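Local coordinates for protein uncharacterized N-acetyltransferase D2E76_00625 (Mycobacteroides abscessus, PDB 6YCA) that binds acetyl coenzyme A and, as a GCN5-related N-acetyltransferase of the Eis type, probably acetylates amino groups of its substrates, though it cannot modify aminoglycosides, at residues Y148-S153 with E307-L312; D314-L319 with D351-T356; V330-Q335 with P360-D365. All coordinates share one frame; numbering follows the deposited sequence.

Interaction 1 (Y148-S153 with E307-L312); sequences YGIATS and ETWLRL
Two aromatic rings, one from each segment, are each covered on a face by an aliphatic carbon of the other segment. Over the centre of the Tyr-148 ring sits Arg-311 CB, 3.4 Å from the ring centroid, while the carbonyl of Trp-309 reaches the ring edge. Beyond CB the arginine bends away at chi2 and chi3, its guanidinium pairing with Asp-336 and donating to Phe-146 O, so only its aliphatic root serves the tyrosine. In the second CH-pi contact, Ile-150 CG1 lies 3.5 Å from the centroid of the six-membered ring of Trp-309, offset toward the rim, with the two side chains running alongside each other. Tyr-148 O lies at the edge of the indole, near its plane, and Trp-309 NE1 donates to Asp-306 OD2.

The backbones pair antiparallel. Gly-149 and Leu-310 exchange N-H...O bonds both ways, and Ala-151 N gives a bond of 2.7 Å to Thr-308 O, nearly along its C=O axis. Further on, Thr-152 OG1 becomes a hub: it donates to Glu-307 OE1 at 2.8 Å, on the anti lone pair, and accepts from the hydroxyl and the backbone N of Thr-308. Glu-307 OE1 also takes Ala-411 N.

Ala-151 and Thr-152 both stand opposite Thr-308, a classic beta bulge. Strand 299-312, which comes from the second acetyltransferase domain, thus lies between strands 132-135 and 149-160 of the first. The order matches the GNAT fold, where the last strand inserts between the fifth and sixth.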
loop_
_atom_site.group_PDB
_atom_site.type_symbol
_atom_site.label_atom_id
_atom_site.label_comp_id
_atom_site.label_asym_id
_atom_site.label_seq_id
_atom_site.Cartn_x
_atom_site.Cartn_y
_atom_site.Cartn_z
ATOM N N TYR A 148 37.297 -3.040 11.821
ATOM C CA TYR A 148 36.628 -3.302 10.553
ATOM C C TYR A 148 36.035 -2.019 9.983
ATOM O O TYR A 148 35.356 -1.268 10.691
ATOM C CB TYR A 148 35.513 -4.325 10.755
ATOM C CG TYR A 148 35.965 -5.766 10.857
ATOM C CD1 TYR A 148 36.459 -6.279 12.051
ATOM C CD2 TYR A 148 35.848 -6.628 9.771
ATOM C CE1 TYR A 148 36.856 -7.606 12.151
ATOM C CE2 TYR A 148 36.237 -7.955 9.865
ATOM C CZ TYR A 148 36.739 -8.437 11.056
ATOM O OH TYR A 148 37.128 -9.753 11.153
ATOM N N GLY A 149 36.278 -1.778 8.702
ATOM C CA GLY A 149 35.711 -0.630 8.023
ATOM C C GLY A 149 34.948 -1.068 6.791
ATOM O O GLY A 149 35.254 -2.091 6.178
ATOM N N ILE A 150 33.918 -0.297 6.455
ATOM C CA ILE A 150 33.119 -0.594 5.267
ATOM C C ILE A 150 33.953 -0.264 4.034
ATOM O O ILE A 150 34.197 0.909 3.739
ATOM C CB ILE A 150 31.796 0.171 5.266
ATOM C CG1 ILE A 150 30.977 -0.178 6.509
ATOM C CG2 ILE A 150 31.018 -0.163 4.015
ATOM C CD1 ILE A 150 29.668 0.576 6.605
ATOM N N ALA A 151 34.384 -1.291 3.302
ATOM C CA ALA A 151 35.294 -1.095 2.180
ATOM C C ALA A 151 34.621 -1.152 0.816
ATOM O O ALA A 151 35.111 -0.514 -0.122
ATOM C CB ALA A 151 36.426 -2.128 2.218
ATOM N N THR A 152 33.527 -1.903 0.671
ATOM C CA THR A 152 32.778 -1.935 -0.578
ATOM C C THR A 152 31.292 -1.854 -0.274
ATOM O O THR A 152 30.840 -2.263 0.797
ATOM C CB THR A 152 33.004 -3.224 -1.389
ATOM O OG1 THR A 152 32.204 -4.282 -0.842
ATOM C CG2 THR A 152 34.475 -3.628 -1.391
ATOM N N SER A 153 30.535 -1.354 -1.247
ATOM C CA SER A 153 29.085 -1.322 -1.167
ATOM C C SER A 153 28.512 -1.919 -2.444
ATOM O O SER A 153 29.182 -1.989 -3.479
ATOM C CB SER A 153 28.547 0.103 -0.976
ATOM O OG SER A 153 29.010 0.673 0.237
ATOM N N GLU A 307 28.584 -3.513 2.083
ATOM C CA GLU A 307 28.902 -4.884 1.704
ATOM C C GLU A 307 30.107 -5.421 2.466
ATOM O O GLU A 307 29.951 -6.175 3.433
ATOM C CB GLU A 307 29.127 -5.007 0.197
ATOM C CG GLU A 307 29.199 -6.443 -0.252
ATOM C CD GLU A 307 29.458 -6.588 -1.730
ATOM O OE1 GLU A 307 30.369 -5.909 -2.257
ATOM O OE2 GLU A 307 28.721 -7.372 -2.365
ATOM N N THR A 308 31.308 -5.052 2.032
ATOM C CA THR A 308 32.520 -5.599 2.623
ATOM C C THR A 308 32.887 -4.806 3.869
ATOM O O THR A 308 33.147 -3.599 3.793
ATOM C CB THR A 308 33.677 -5.541 1.627
ATOM O OG1 THR A 308 33.312 -6.198 0.408
ATOM C CG2 THR A 308 34.901 -6.220 2.214
ATOM N N TRP A 309 32.911 -5.479 5.013
ATOM C CA TRP A 309 33.501 -4.933 6.230
ATOM C C TRP A 309 34.925 -5.478 6.284
ATOM O O TRP A 309 35.145 -6.643 6.619
ATOM C CB TRP A 309 32.690 -5.320 7.463
ATOM C CG TRP A 309 31.383 -4.599 7.562
ATOM C CD1 TRP A 309 30.260 -4.843 6.835
ATOM C CD2 TRP A 309 31.072 -3.494 8.421
ATOM N NE1 TRP A 309 29.263 -3.971 7.197
ATOM C CE2 TRP A 309 29.738 -3.131 8.167
ATOM C CE3 TRP A 309 31.793 -2.779 9.383
ATOM C CZ2 TRP A 309 29.106 -2.091 8.840
ATOM C CZ3 TRP A 309 31.164 -1.745 10.049
ATOM C CH2 TRP A 309 29.835 -1.412 9.774
ATOM N N LEU A 310 35.886 -4.634 5.919
ATOM C CA LEU A 310 37.274 -5.038 5.755
ATOM C C LEU A 310 38.077 -4.697 7.002
ATOM O O LEU A 310 37.928 -3.614 7.573
ATOM C CB LEU A 310 37.889 -4.343 4.539
ATOM C CG LEU A 310 39.344 -4.675 4.227
ATOM C CD1 LEU A 310 39.507 -6.161 3.996
ATOM C CD2 LEU A 310 39.808 -3.897 3.015
ATOM N N ARG A 311 38.920 -5.637 7.427
ATOM C CA ARG A 311 39.807 -5.461 8.575
ATOM C C ARG A 311 41.231 -5.761 8.129
ATOM O O ARG A 311 41.541 -6.901 7.769
ATOM C CB ARG A 311 39.388 -6.386 9.714
ATOM C CG ARG A 311 40.412 -6.567 10.804
ATOM C CD ARG A 311 40.541 -5.353 11.708
ATOM N NE ARG A 311 41.946 -5.084 12.001
ATOM C CZ ARG A 311 42.398 -4.560 13.135
ATOM N NH1 ARG A 311 41.562 -4.253 14.114
ATOM N NH2 ARG A 311 43.697 -4.355 13.292
ATOM N N LEU A 312 42.092 -4.745 8.145
ATOM C CA LEU A 312 43.496 -4.912 7.776
ATOM C C LEU A 312 44.244 -5.571 8.932
ATOM O O LEU A 312 44.411 -4.969 10.000
ATOM C CB LEU A 312 44.108 -3.561 7.420
ATOM C CG LEU A 312 43.464 -2.816 6.247
ATOM C CD1 LEU A 312 44.121 -1.468 6.030
ATOM C CD2 LEU A 312 43.536 -3.645 4.979
#

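Interaction 2 (D314-L319 with D351-T356); sequences DVEAAL and DKVRRT
The ionic part of this contact rests on a single pair. Arg-355 NE donates to Glu-316 OE1 over 2.8 Å, with an N-H...O angle of 145°, and the oxygen lies close to the guanidinium plane, at its edge. Seen from the glutamate the meeting is less regular, for the nitrogen stands above the carboxylate plane and the two flat groups are turned 59° against each other. Both chains are extended: Glu-316 leaves the helix with CG anti to its backbone N, and the arginine runs straight from CG to NE, so that they cross at about a right angle. Arg-355 CD, 3.4 Å from Glu-316 OE1, passes the same oxygen. The far end of the guanidinium is employed by another partner, NH2 donating to His-341 O.

The apolar contact centres on Leu-319, one turn along the helix. Val-353 holds CG1 4.0 Å from Leu-319 CB, while its other methyl, CG2, rests against the carbonyl oxygen, 3.8 Å from Leu-319 O. Phe-346, on the neighbouring strand 344-348, touches both Glu-316 and Arg-355.

Capping forms the third kind. Asp-314 is the N-cap of helix 315-321, and its OD1 accepts a weak but straight bond of 3.5 Å from Ala-317 N. The same OD1 lies 5.2 Å from Arg-355 NH2, too far for contact, though opposite charges at that distance may still attract.

Arg-355 therefore pairs with Glu-316 and has the N-cap Asp-314 nearby. The arginine and the positive helix N-terminus would both be expected to favour ionised acids, the arginine's effect on Asp-314 being probably the weaker, while one edge strand of the sterol carrier protein domain is tied to the helix at the protein surface.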
loop_
_atom_site.group_PDB
_atom_site.type_symbol
_atom_site.label_atom_id
_atom_site.label_comp_id
_atom_site.label_asym_id
_atom_site.label_seq_id
_atom_site.Cartn_x
_atom_site.Cartn_y
_atom_site.Cartn_z
ATOM N N ASP A 314 47.534 -7.156 8.612
ATOM C CA ASP A 314 48.916 -6.689 8.484
ATOM C C ASP A 314 48.877 -5.466 7.573
ATOM O O ASP A 314 48.831 -5.597 6.346
ATOM C CB ASP A 314 49.826 -7.780 7.928
ATOM C CG ASP A 314 51.307 -7.444 8.067
ATOM O OD1 ASP A 314 51.658 -6.248 8.148
ATOM O OD2 ASP A 314 52.129 -8.383 8.092
ATOM N N VAL A 315 48.891 -4.276 8.176
ATOM C CA VAL A 315 48.708 -3.048 7.406
ATOM C C VAL A 315 49.834 -2.850 6.398
ATOM O O VAL A 315 49.587 -2.504 5.237
ATOM C CB VAL A 315 48.541 -1.840 8.346
ATOM C CG1 VAL A 315 48.638 -0.540 7.567
ATOM C CG2 VAL A 315 47.213 -1.929 9.078
ATOM N N GLU A 316 51.085 -3.065 6.816
ATOM C CA GLU A 316 52.207 -2.818 5.914
ATOM C C GLU A 316 52.142 -3.724 4.689
ATOM O O GLU A 316 52.298 -3.265 3.551
ATOM C CB GLU A 316 53.538 -2.979 6.650
ATOM C CG GLU A 316 54.755 -2.761 5.753
ATOM C CD GLU A 316 56.072 -2.763 6.513
ATOM O OE1 GLU A 316 56.090 -3.221 7.673
ATOM O OE2 GLU A 316 57.095 -2.324 5.939
ATOM N N ALA A 317 51.897 -5.018 4.903
ATOM C CA ALA A 317 51.828 -5.946 3.780
ATOM C C ALA A 317 50.631 -5.664 2.883
ATOM O O ALA A 317 50.711 -5.865 1.665
ATOM C CB ALA A 317 51.811 -7.385 4.286
ATOM N N ALA A 318 49.518 -5.201 3.455
ATOM C CA ALA A 318 48.365 -4.842 2.637
ATOM C C ALA A 318 48.682 -3.640 1.756
ATOM O O ALA A 318 48.415 -3.655 0.547
ATOM C CB ALA A 318 47.155 -4.560 3.529
ATOM N N LEU A 319 49.271 -2.594 2.344
ATOM C CA LEU A 319 49.625 -1.405 1.577
ATOM C C LEU A 319 50.627 -1.721 0.477
ATOM O O LEU A 319 50.648 -1.046 -0.557
ATOM C CB LEU A 319 50.189 -0.336 2.512
ATOM C CG LEU A 319 49.203 0.226 3.532
ATOM C CD1 LEU A 319 49.920 1.141 4.514
ATOM C CD2 LEU A 319 48.075 0.953 2.821
ATOM N N ASP A 351 56.707 2.990 -5.700
ATOM C CA ASP A 351 57.956 2.235 -5.748
ATOM C C ASP A 351 58.198 1.372 -4.517
ATOM O O ASP A 351 58.684 0.245 -4.649
ATOM C CB ASP A 351 59.148 3.176 -5.934
ATOM C CG ASP A 351 59.097 3.926 -7.243
ATOM O OD1 ASP A 351 58.529 3.388 -8.217
ATOM O OD2 ASP A 351 59.631 5.053 -7.298
ATOM N N LYS A 352 57.871 1.861 -3.325
ATOM C CA LYS A 352 58.234 1.148 -2.109
ATOM C C LYS A 352 57.278 1.552 -0.997
ATOM O O LYS A 352 56.790 2.685 -0.959
ATOM C CB LYS A 352 59.693 1.420 -1.711
ATOM C CG LYS A 352 60.202 0.623 -0.500
ATOM C CD LYS A 352 61.700 0.860 -0.258
ATOM C CE LYS A 352 62.250 -0.019 0.869
ATOM N NZ LYS A 352 63.728 0.148 1.070
ATOM N N VAL A 353 57.000 0.599 -0.112
ATOM C CA VAL A 353 56.215 0.825 1.094
ATOM C C VAL A 353 57.054 0.365 2.275
ATOM O O VAL A 353 57.361 -0.828 2.397
ATOM C CB VAL A 353 54.885 0.063 1.053
ATOM C CG1 VAL A 353 54.185 0.162 2.394
ATOM C CG2 VAL A 353 54.002 0.603 -0.059
ATOM N N ARG A 354 57.406 1.301 3.150
ATOM C CA ARG A 354 58.288 1.022 4.271
ATOM C C ARG A 354 57.754 1.704 5.519
ATOM O O ARG A 354 57.008 2.684 5.449
ATOM C CB ARG A 354 59.718 1.525 4.013
ATOM C CG ARG A 354 59.800 3.044 3.849
ATOM C CD ARG A 354 61.196 3.520 3.468
ATOM N NE ARG A 354 62.091 3.585 4.626
ATOM C CZ ARG A 354 62.299 4.684 5.349
ATOM N NH1 ARG A 354 61.692 5.820 5.023
ATOM N NH2 ARG A 354 63.122 4.657 6.392
ATOM N N ARG A 355 58.157 1.173 6.669
ATOM C CA ARG A 355 57.892 1.831 7.936
ATOM C C ARG A 355 58.834 3.016 8.067
ATOM O O ARG A 355 60.007 2.939 7.689
ATOM C CB ARG A 355 58.123 0.853 9.084
ATOM C CG ARG A 355 57.048 -0.201 9.156
ATOM C CD ARG A 355 57.353 -1.283 10.166
ATOM N NE ARG A 355 56.214 -2.187 10.288
ATOM C CZ ARG A 355 55.325 -2.147 11.275
ATOM N NH1 ARG A 355 55.449 -1.251 12.247
ATOM N NH2 ARG A 355 54.317 -3.010 11.290
ATOM N N THR A 356 58.314 4.122 8.591
ATOM C CA THR A 356 59.078 5.356 8.637
ATOM C C THR A 356 58.868 6.035 9.978
ATOM O O THR A 356 57.886 5.787 10.681
ATOM C CB THR A 356 58.644 6.314 7.521
ATOM O OG1 THR A 356 58.306 5.559 6.352
ATOM C CG2 THR A 356 59.764 7.281 7.175
#

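Interaction 3 (V330-Q335 with P360-D365); sequences VVIEVQ and PDISVD
Val-331 O is gripped by two backbone N-H groups: Asp-361 N at 2.7 Å, on a lone pair in the carbonyl plane, and Ile-362 N at 3.2 Å, nearly along the C=O axis. Asp-361 answers with its side chain, OD2 accepting from Val-331 N at 3.3 Å in a nearly straight bond, so that both polar backbone atoms of Val-331 are engaged. Asp-361 OD1 bonds to Ser-392 OG. From there the strands run parallel, 31° apart, and Ile-362 O takes Glu-333 N before Glu-333 O takes Val-364 N.

Side chains sort to two faces. On one, Ile-332 CG2 touches Val-364 CG1 at 3.6 Å and Ile-362 CG2 at 4.2 Å. On the other, the extended Glu-333 lies alongside Pro-360, its CB 3.7 Å from Pro-360 CB.

Within the five-stranded sheet of the sterol carrier protein domain this is the parallel pair, with 330-335 the middle strand, flanked by strands 344-348 and 388-390. Trp-379 touches Ile-332, Ile-362 and Val-364, Val-334 meets helix 366-373, and Asp-365, salt-bridged to Arg-144, stands at the N-cap of that same helix.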
loop_
_atom_site.group_PDB
_atom_site.type_symbol
_atom_site.label_atom_id
_atom_site.label_comp_id
_atom_site.label_asym_id
_atom_site.label_seq_id
_atom_site.Cartn_x
_atom_site.Cartn_y
_atom_site.Cartn_z
ATOM N N VAL A 330 53.605 9.563 0.432
ATOM C CA VAL A 330 52.866 10.141 1.545
ATOM C C VAL A 330 53.082 9.249 2.761
ATOM O O VAL A 330 53.091 8.019 2.643
ATOM C CB VAL A 330 51.366 10.235 1.199
ATOM C CG1 VAL A 330 50.559 10.672 2.406
ATOM C CG2 VAL A 330 51.154 11.185 0.036
ATOM N N VAL A 331 53.263 9.864 3.926
ATOM C CA VAL A 331 53.477 9.136 5.171
ATOM C C VAL A 331 52.167 9.115 5.946
ATOM O O VAL A 331 51.608 10.171 6.267
ATOM C CB VAL A 331 54.608 9.754 6.004
ATOM C CG1 VAL A 331 54.796 8.961 7.291
ATOM C CG2 VAL A 331 55.895 9.792 5.196
ATOM N N ILE A 332 51.673 7.914 6.234
ATOM C CA ILE A 332 50.403 7.714 6.926
ATOM C C ILE A 332 50.687 7.130 8.303
ATOM O O ILE A 332 51.312 6.070 8.417
ATOM C CB ILE A 332 49.468 6.794 6.127
ATOM C CG1 ILE A 332 49.257 7.345 4.718
ATOM C CG2 ILE A 332 48.149 6.632 6.847
ATOM C CD1 ILE A 332 48.410 6.456 3.837
ATOM N N GLU A 333 50.229 7.814 9.348
ATOM C CA GLU A 333 50.313 7.283 10.703
ATOM C C GLU A 333 49.010 6.552 11.013
ATOM O O GLU A 333 47.933 7.159 11.017
ATOM C CB GLU A 333 50.571 8.397 11.718
ATOM C CG GLU A 333 50.775 7.894 13.148
ATOM C CD GLU A 333 51.071 9.008 14.140
ATOM O OE1 GLU A 333 51.333 10.147 13.707
ATOM O OE2 GLU A 333 51.036 8.748 15.360
ATOM N N VAL A 334 49.113 5.251 11.276
ATOM C CA VAL A 334 47.958 4.386 11.481
ATOM C C VAL A 334 47.855 4.049 12.962
ATOM O O VAL A 334 48.863 3.720 13.602
ATOM C CB VAL A 334 48.074 3.108 10.634
ATOM C CG1 VAL A 334 46.828 2.245 10.795
ATOM C CG2 VAL A 334 48.315 3.468 9.175
ATOM N N GLN A 335 46.642 4.140 13.503
ATOM C CA GLN A 335 46.355 3.748 14.875
ATOM C C GLN A 335 45.594 2.432 14.877
ATOM O O GLN A 335 44.575 2.299 14.192
ATOM C CB GLN A 335 45.557 4.822 15.611
ATOM C CG GLN A 335 45.185 4.421 17.026
ATOM C CD GLN A 335 44.743 5.601 17.866
ATOM O OE1 GLN A 335 45.572 6.377 18.349
ATOM N NE2 GLN A 335 43.432 5.744 18.047
ATOM N N PRO A 360 54.339 12.420 9.915
ATOM C CA PRO A 360 53.321 11.913 8.991
ATOM C C PRO A 360 52.586 13.035 8.278
ATOM O O PRO A 360 52.487 14.167 8.756
ATOM C CB PRO A 360 52.372 11.137 9.906
ATOM C CG PRO A 360 52.506 11.821 11.223
ATOM C CD PRO A 360 53.942 12.244 11.324
ATOM N N ASP A 361 52.060 12.694 7.105
ATOM C CA ASP A 361 51.168 13.582 6.374
ATOM C C ASP A 361 49.709 13.362 6.735
ATOM O O ASP A 361 48.893 14.273 6.558
ATOM C CB ASP A 361 51.335 13.379 4.864
ATOM C CG ASP A 361 52.686 13.839 4.359
ATOM O OD1 ASP A 361 53.134 14.931 4.772
ATOM O OD2 ASP A 361 53.302 13.105 3.556
ATOM N N ILE A 362 49.360 12.172 7.218
ATOM C CA ILE A 362 47.970 11.811 7.479
ATOM C C ILE A 362 47.919 10.882 8.686
ATOM O O ILE A 362 48.774 10.007 8.846
ATOM C CB ILE A 362 47.355 11.151 6.226
ATOM C CG1 ILE A 362 46.970 12.213 5.202
ATOM C CG2 ILE A 362 46.145 10.304 6.579
ATOM C CD1 ILE A 362 46.475 11.637 3.935
ATOM N N SER A 363 46.915 11.078 9.541
ATOM C CA SER A 363 46.662 10.205 10.680
ATOM C C SER A 363 45.258 9.636 10.539
ATOM O O SER A 363 44.313 10.376 10.251
ATOM C CB SER A 363 46.788 10.959 12.008
ATOM O OG SER A 363 48.137 11.301 12.290
ATOM N N VAL A 364 45.131 8.319 10.700
ATOM C CA VAL A 364 43.851 7.645 10.525
ATOM C C VAL A 364 43.895 6.363 11.345
ATOM O O VAL A 364 44.961 5.767 11.529
ATOM C CB VAL A 364 43.595 7.384 9.017
ATOM C CG1 VAL A 364 44.899 7.063 8.310
ATOM C CG2 VAL A 364 42.569 6.308 8.786
ATOM N N ASP A 365 42.736 5.936 11.844
ATOM C CA ASP A 365 42.637 4.641 12.505
ATOM C C ASP A 365 42.488 3.520 11.479
ATOM O O ASP A 365 42.053 3.733 10.345
ATOM C CB ASP A 365 41.480 4.620 13.509
ATOM C CG ASP A 365 40.121 4.765 12.846
ATOM O OD1 ASP A 365 40.046 5.386 11.766
ATOM O OD2 ASP A 365 39.125 4.279 13.419
#

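How the interactions relate
Followed from the N terminus, the chain first meets interaction 1, which closes a long loop of 153 residues, holding most of the second acetyltransferase domain, and returns its last strand to the first. That strand leads straight into helix 315-321, where interaction 2 opens, and interactions 1 and 2 touch where Leu-312 CD2 packs on Ala-318 CB, 4.0 Å apart. Interactions 2 and 3 cross: 330-335 lies inside the loop that 314-319 and 351-356 close, whereas 360-365 follows it. Both reach the same five-stranded sheet, one at its edge strand 353-356, the other at its middle strand and the next. Together the three contacts lead from acetyltransferase core to sterol carrier domain.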